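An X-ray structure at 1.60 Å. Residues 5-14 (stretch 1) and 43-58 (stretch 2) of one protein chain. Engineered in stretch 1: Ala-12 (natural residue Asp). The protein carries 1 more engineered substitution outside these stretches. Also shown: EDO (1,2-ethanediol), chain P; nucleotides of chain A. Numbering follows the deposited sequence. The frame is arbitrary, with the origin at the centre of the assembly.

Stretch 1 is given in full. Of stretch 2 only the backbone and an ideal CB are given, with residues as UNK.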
# COMPACT_ATOMS: atom_id res chain seq x y z
N PRO F 5 -1.28 32.77 2.17
CA PRO F 5 -0.51 31.75 1.46
C PRO F 5 -1.25 31.18 0.25
O PRO F 5 -2.14 31.84 -0.31
CB PRO F 5 -0.29 30.70 2.54
CG PRO F 5 -0.16 31.50 3.81
CD PRO F 5 -0.93 32.80 3.60
N ARG F 6 -0.89 29.96 -0.15
CA ARG F 6 -1.40 29.37 -1.39
C ARG F 6 -2.74 28.67 -1.20
O ARG F 6 -2.93 27.92 -0.25
CB ARG F 6 -0.39 28.36 -1.96
CG ARG F 6 0.92 28.99 -2.36
CD ARG F 6 1.98 27.96 -2.60
NE ARG F 6 1.74 27.25 -3.86
CZ ARG F 6 1.97 27.76 -5.06
NH1 ARG F 6 2.45 28.98 -5.21
NH2 ARG F 6 1.71 27.03 -6.14
N LYS F 7 -3.64 28.90 -2.15
CA LYS F 7 -4.90 28.19 -2.21
C LYS F 7 -4.67 26.74 -2.62
O LYS F 7 -3.62 26.42 -3.19
CB LYS F 7 -5.85 28.87 -3.20
CG LYS F 7 -6.39 30.23 -2.74
CD LYS F 7 -7.28 30.82 -3.83
CE LYS F 7 -8.48 31.56 -3.29
NZ LYS F 7 -9.46 31.86 -4.39
N MET F 8 -5.65 25.89 -2.31
CA MET F 8 -5.60 24.47 -2.62
C MET F 8 -6.90 24.04 -3.29
O MET F 8 -7.99 24.40 -2.82
CB MET F 8 -5.42 23.62 -1.36
CG MET F 8 -4.28 24.06 -0.46
SD MET F 8 -4.29 23.24 1.15
CE MET F 8 -5.86 23.76 1.84
N TYR F 9 -6.76 23.25 -4.34
CA TYR F 9 -7.91 22.80 -5.11
C TYR F 9 -7.90 21.31 -5.28
O TYR F 9 -6.85 20.73 -5.53
CB TYR F 9 -7.93 23.44 -6.50
CG TYR F 9 -8.19 24.93 -6.47
CD1 TYR F 9 -7.15 25.83 -6.25
CD2 TYR F 9 -9.46 25.43 -6.66
CE1 TYR F 9 -7.38 27.19 -6.23
CE2 TYR F 9 -9.71 26.77 -6.62
CZ TYR F 9 -8.68 27.67 -6.40
OH TYR F 9 -8.94 29.03 -6.36
N SER F 10 -9.09 20.73 -5.21
CA SER F 10 -9.37 19.36 -5.62
C SER F 10 -9.86 19.33 -7.07
O SER F 10 -10.81 20.03 -7.41
CB SER F 10 -10.48 18.80 -4.73
OG SER F 10 -10.83 17.50 -5.14
N CYS F 11 -9.20 18.52 -7.89
CA CYS F 11 -9.44 18.49 -9.35
C CYS F 11 -9.73 17.10 -9.88
O CYS F 11 -9.35 16.11 -9.30
CB CYS F 11 -8.20 19.03 -10.05
SG CYS F 11 -7.74 20.72 -9.59
N ALA F 12 -10.40 17.03 -11.03
CA ALA F 12 -10.62 15.76 -11.72
C ALA F 12 -10.80 15.99 -13.20
O ALA F 12 -11.23 17.08 -13.62
CB ALA F 12 -11.84 15.06 -11.17
N PHE F 13 -10.47 14.97 -13.98
CA PHE F 13 -10.81 14.92 -15.41
C PHE F 13 -11.69 13.72 -15.71
O PHE F 13 -11.57 12.66 -15.08
CB PHE F 13 -9.56 14.71 -16.26
CG PHE F 13 -8.54 15.83 -16.24
CD1 PHE F 13 -7.21 15.52 -16.41
CD2 PHE F 13 -8.91 17.16 -16.10
CE1 PHE F 13 -6.25 16.50 -16.46
CE2 PHE F 13 -7.95 18.15 -16.14
CZ PHE F 13 -6.61 17.82 -16.31
N GLU F 14 -12.58 13.88 -16.69
CA GLU F 14 -13.20 12.74 -17.37
C GLU F 14 -12.60 12.71 -18.76
O GLU F 14 -12.38 13.76 -19.38
CB GLU F 14 -14.72 12.85 -17.43
CG GLU F 14 -15.40 13.07 -16.09
CD GLU F 14 -15.25 11.90 -15.10
OE1 GLU F 14 -14.89 10.77 -15.50
OE2 GLU F 14 -15.51 12.14 -13.90
N UNK F 43 -13.10 21.74 -21.62
CA UNK F 43 -11.88 22.07 -22.38
C UNK F 43 -10.63 22.00 -21.52
O UNK F 43 -10.52 22.74 -20.55
CB UNK F 43 -12.00 23.47 -22.99
N UNK F 44 -9.69 21.13 -21.87
CA UNK F 44 -8.40 21.08 -21.19
C UNK F 44 -7.65 22.39 -21.37
O UNK F 44 -6.99 22.86 -20.45
CB UNK F 44 -7.56 19.91 -21.71
N UNK F 45 -7.74 23.00 -22.55
CA UNK F 45 -7.10 24.29 -22.78
C UNK F 45 -7.57 25.31 -21.75
O UNK F 45 -6.77 26.05 -21.21
CB UNK F 45 -7.39 24.79 -24.20
N UNK F 46 -8.88 25.35 -21.52
CA UNK F 46 -9.45 26.26 -20.55
C UNK F 46 -8.92 25.96 -19.15
O UNK F 46 -8.55 26.88 -18.41
CB UNK F 46 -10.98 26.17 -20.57
N UNK F 47 -8.92 24.67 -18.79
CA UNK F 47 -8.44 24.24 -17.47
C UNK F 47 -6.98 24.67 -17.27
O UNK F 47 -6.61 25.24 -16.24
CB UNK F 47 -8.57 22.72 -17.32
N UNK F 48 -6.16 24.36 -18.26
CA UNK F 48 -4.72 24.62 -18.13
C UNK F 48 -4.40 26.14 -18.10
O UNK F 48 -3.45 26.56 -17.43
CB UNK F 48 -3.97 23.95 -19.29
N UNK F 49 -5.16 26.95 -18.82
CA UNK F 49 -5.00 28.40 -18.70
C UNK F 49 -5.20 28.83 -17.24
O UNK F 49 -4.44 29.65 -16.74
CB UNK F 49 -5.99 29.13 -19.61
N UNK F 50 -6.20 28.25 -16.58
CA UNK F 50 -6.47 28.50 -15.17
C UNK F 50 -5.30 28.00 -14.30
O UNK F 50 -4.81 28.74 -13.42
CB UNK F 50 -7.78 27.82 -14.75
N UNK F 51 -4.84 26.78 -14.57
CA UNK F 51 -3.69 26.21 -13.85
C UNK F 51 -2.51 27.18 -13.89
O UNK F 51 -1.84 27.40 -12.88
CB UNK F 51 -3.29 24.86 -14.45
N UNK F 52 -2.24 27.77 -15.06
CA UNK F 52 -1.05 28.58 -15.21
C UNK F 52 -1.13 29.88 -14.44
O UNK F 52 -0.11 30.43 -14.04
CB UNK F 52 -0.80 28.87 -16.69
N UNK F 53 -2.35 30.36 -14.20
CA UNK F 53 -2.56 31.63 -13.53
C UNK F 53 -2.86 31.51 -12.04
O UNK F 53 -2.65 32.49 -11.30
CB UNK F 53 -3.71 32.38 -14.22
N UNK F 54 -3.34 30.35 -11.59
CA UNK F 54 -3.94 30.24 -10.24
C UNK F 54 -2.91 30.23 -9.11
O UNK F 54 -3.25 30.54 -7.97
CB UNK F 54 -4.78 28.97 -10.15
N UNK F 55 -1.64 29.92 -9.42
CA UNK F 55 -0.57 29.95 -8.40
C UNK F 55 -1.02 29.21 -7.14
O UNK F 55 -0.96 29.76 -6.02
CB UNK F 55 -0.19 31.39 -8.06
N UNK F 56 -1.47 27.97 -7.31
CA UNK F 56 -2.03 27.19 -6.22
C UNK F 56 -1.44 25.80 -6.13
O UNK F 56 -0.61 25.37 -6.95
CB UNK F 56 -3.55 27.09 -6.38
N UNK F 57 -1.89 25.07 -5.12
CA UNK F 57 -1.61 23.67 -4.98
C UNK F 57 -2.84 22.88 -5.41
O UNK F 57 -3.92 23.06 -4.84
CB UNK F 57 -1.20 23.33 -3.54
N UNK F 58 -2.69 22.01 -6.41
CA UNK F 58 -3.80 21.24 -6.96
C UNK F 58 -3.60 19.79 -6.60
O UNK F 58 -2.47 19.32 -6.49
CB UNK F 58 -3.91 21.42 -8.48
C1 EDO P . -10.17 26.51 -25.73
O1 EDO P . -11.16 26.41 -24.70
C2 EDO P . -10.11 25.24 -26.56
O2 EDO P . -9.09 25.33 -27.57
P DT A 7 -12.38 8.07 -12.60
OP1 DT A 7 -13.09 9.32 -12.25
OP2 DT A 7 -12.93 6.77 -12.17
O5' DT A 7 -12.21 7.95 -14.18
C5' DT A 7 -11.59 8.97 -14.94
C4' DT A 7 -11.61 8.55 -16.40
O4' DT A 7 -10.91 7.30 -16.54
C3' DT A 7 -12.99 8.29 -17.00
O3' DT A 7 -13.62 9.48 -17.48
C2' DT A 7 -12.62 7.38 -18.16
C1' DT A 7 -11.48 6.55 -17.60
N1 DT A 7 -11.90 5.19 -17.08
C2 DT A 7 -11.98 4.17 -17.98
O2 DT A 7 -11.74 4.30 -19.17
N3 DT A 7 -12.35 2.96 -17.45
C4 DT A 7 -12.63 2.68 -16.13
O4 DT A 7 -12.96 1.55 -15.77
C5 DT A 7 -12.53 3.80 -15.23
C7 DT A 7 -12.82 3.61 -13.77
C6 DT A 7 -12.17 5.00 -15.73

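Position 43 stands just before a helix whose first amide groups lack partners. Stretch 1 is out of reach, so a capping residue, Ser, Thr, Asp or Asn, suits it. It is Ser-43: its OG caps the helix, accepting from the backbone N of 46 at 3.1 Å, and the same OG lies 2.8 Å from EDO O1.

At 44, CA-to-CB runs sideways and the ideal CB touches nothing, but the Phe-13 ring is near enough for a long apolar chain. Leu-44 (t, p) fits, its CD1 3.6 Å from Phe-13 CZ.

Positions 45 and 46 are helical and out of reach of stretch 1; polar residues would do, acidic ones especially in a first turn, where negative charge suits the positive end of the helix dipole. They are Asp-45, whose OD2 accepts from EDO O2 at 2.6 Å, and Glu-46.

Position 47 points toward stretch 1, its ideal CB 4.8 Å from Phe-13 CE2, with the sulfur of Cys-11 farther on. A large apolar residue is called for; Leu, Met or an aromatic could serve. Phe-47 (chi1 177°) presents its face to the edge of Phe-13, with centroids 5.2 Å apart and planes at 83°, while Cys-11 SG sits at its edge, 4.0 Å from Phe-47 CZ.

Positions 48 and 49 gain nothing from stretch 1, and any good helix former would be acceptable: Met-48 and Ala-49.

Position 50, one turn after 47, again points toward stretch 1, but nothing there lies within 5.5 Å of the ideal CB. Only a long side chain can bridge that gap to the Tyr-9 ring, so Trp, Phe, Tyr or Met are candidates, Trp spanning it most fully. Trp-50 turns its edge to the face of Tyr-9, Trp-50 CH2 being 3.7 Å from Tyr-9 CG and the planes at 89°.

Positions 51, 52 and 53 are out of reach; stretch 1 sets no requirement, and many residues would do. They are Val-51, Leu-52 and Lys-53.

At 54 the CB points toward the Tyr-9 ring, with CE1 5.0 Å away, so a short branched apolar chain suffices. Val-54 places CG2 3.7 Å from Tyr-9 CE1.

Position 55 has positive phi (48°), which favours Gly, Asn or Asp, though other residues tolerate it. With Arg-6 NH1 4.6 Å from the ideal CB, an acceptor is useful. Gln-55 reaches it indirectly: a water lies 2.8 Å from Gln-55 OE1 and accepts from Arg-6 NH1 at 3.1 Å.

At 56 the ideal CB is only 3.3 Å from Lys-7 O and 3.8 Å from Tyr-9 CD1, which argues for something small. Ala-56 rests its methyl at the edge of the Tyr-9 ring.

Position 57 pairs in parallel with Met-8: its N donates to Lys-7 O, and its O accepts from Tyr-9 N, both at 2.9 Å. Arg-6 NE nearby invites a short acid. Arg-6 NE donates a nearly linear hydrogen bond to Asp-57 OD1 at 2.9 Å, within a salt bridge.

Position 58 pairs with Tyr-9 on that residue's face of the sheet, its ideal CB 4.0 Å from Cys-11 SG. Leu, Ile, Val or Met suit it; Leu-58 sets CD2 3.8 Å from Tyr-9 CB.

Stretch 2 (43-58) SLDEFMAWVLKVQADL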
# COMPACT_ATOMS: atom_id res chain seq x y z
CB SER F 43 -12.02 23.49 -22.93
OG SER F 43 -10.80 23.97 -23.46
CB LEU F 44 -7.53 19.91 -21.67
CG LEU F 44 -6.19 19.71 -20.96
CD1 LEU F 44 -6.39 19.60 -19.42
CD2 LEU F 44 -5.46 18.47 -21.44
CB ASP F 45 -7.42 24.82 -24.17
CG ASP F 45 -6.60 24.16 -25.28
OD1 ASP F 45 -5.57 23.53 -25.01
OD2 ASP F 45 -6.99 24.33 -26.48
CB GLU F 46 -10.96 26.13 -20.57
CG GLU F 46 -11.68 27.14 -19.74
CD GLU F 46 -13.16 27.07 -19.96
OE1 GLU F 46 -13.81 26.23 -19.30
OE2 GLU F 46 -13.66 27.83 -20.82
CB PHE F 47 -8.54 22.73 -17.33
CG PHE F 47 -7.99 22.22 -16.00
CD1 PHE F 47 -8.74 22.38 -14.83
CD2 PHE F 47 -6.76 21.58 -15.91
CE1 PHE F 47 -8.25 21.95 -13.59
CE2 PHE F 47 -6.27 21.13 -14.68
CZ PHE F 47 -7.04 21.32 -13.53
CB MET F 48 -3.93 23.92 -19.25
CG MET F 48 -3.96 22.42 -19.11
SD MET F 48 -3.29 21.80 -17.54
CE MET F 48 -1.58 22.39 -17.60
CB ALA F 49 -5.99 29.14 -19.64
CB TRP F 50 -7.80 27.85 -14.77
CG TRP F 50 -8.05 27.87 -13.29
CD1 TRP F 50 -8.54 28.91 -12.55
CD2 TRP F 50 -7.83 26.79 -12.36
NE1 TRP F 50 -8.62 28.56 -11.23
CE2 TRP F 50 -8.20 27.26 -11.09
CE3 TRP F 50 -7.36 25.47 -12.49
CZ2 TRP F 50 -8.11 26.47 -9.94
CZ3 TRP F 50 -7.27 24.68 -11.34
CH2 TRP F 50 -7.66 25.19 -10.09
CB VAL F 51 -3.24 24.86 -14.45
CG1 VAL F 51 -1.91 24.39 -13.84
CG2 VAL F 51 -4.33 23.79 -14.30
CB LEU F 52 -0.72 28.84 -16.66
CG LEU F 52 -0.38 27.63 -17.53
CD1 LEU F 52 0.03 28.08 -18.94
CD2 LEU F 52 0.67 26.73 -16.91
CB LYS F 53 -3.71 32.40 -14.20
CG LYS F 53 -3.29 33.18 -15.41
CD LYS F 53 -4.48 33.93 -15.99
CE LYS F 53 -4.04 35.03 -16.94
NZ LYS F 53 -5.19 35.56 -17.72
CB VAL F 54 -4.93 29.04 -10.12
CG1 VAL F 54 -4.20 27.71 -10.15
CG2 VAL F 54 -5.83 29.17 -8.89
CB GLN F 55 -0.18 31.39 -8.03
CG GLN F 55 0.33 32.23 -9.18
CD GLN F 55 0.99 33.50 -8.69
OE1 GLN F 55 1.86 33.47 -7.81
NE2 GLN F 55 0.58 34.64 -9.25
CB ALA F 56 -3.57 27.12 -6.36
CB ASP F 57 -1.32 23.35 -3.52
CG ASP F 57 -0.02 23.94 -3.01
OD1 ASP F 57 0.77 24.48 -3.82
OD2 ASP F 57 0.22 23.85 -1.78
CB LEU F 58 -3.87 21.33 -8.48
CG LEU F 58 -3.81 22.71 -9.14
CD1 LEU F 58 -4.11 22.61 -10.67
CD2 LEU F 58 -4.70 23.73 -8.41
O HOH W 1 3.31 31.11 -7.27
O HOH W 2 -1.65 25.66 0.47
O HOH W 3 -3.00 30.64 -4.45
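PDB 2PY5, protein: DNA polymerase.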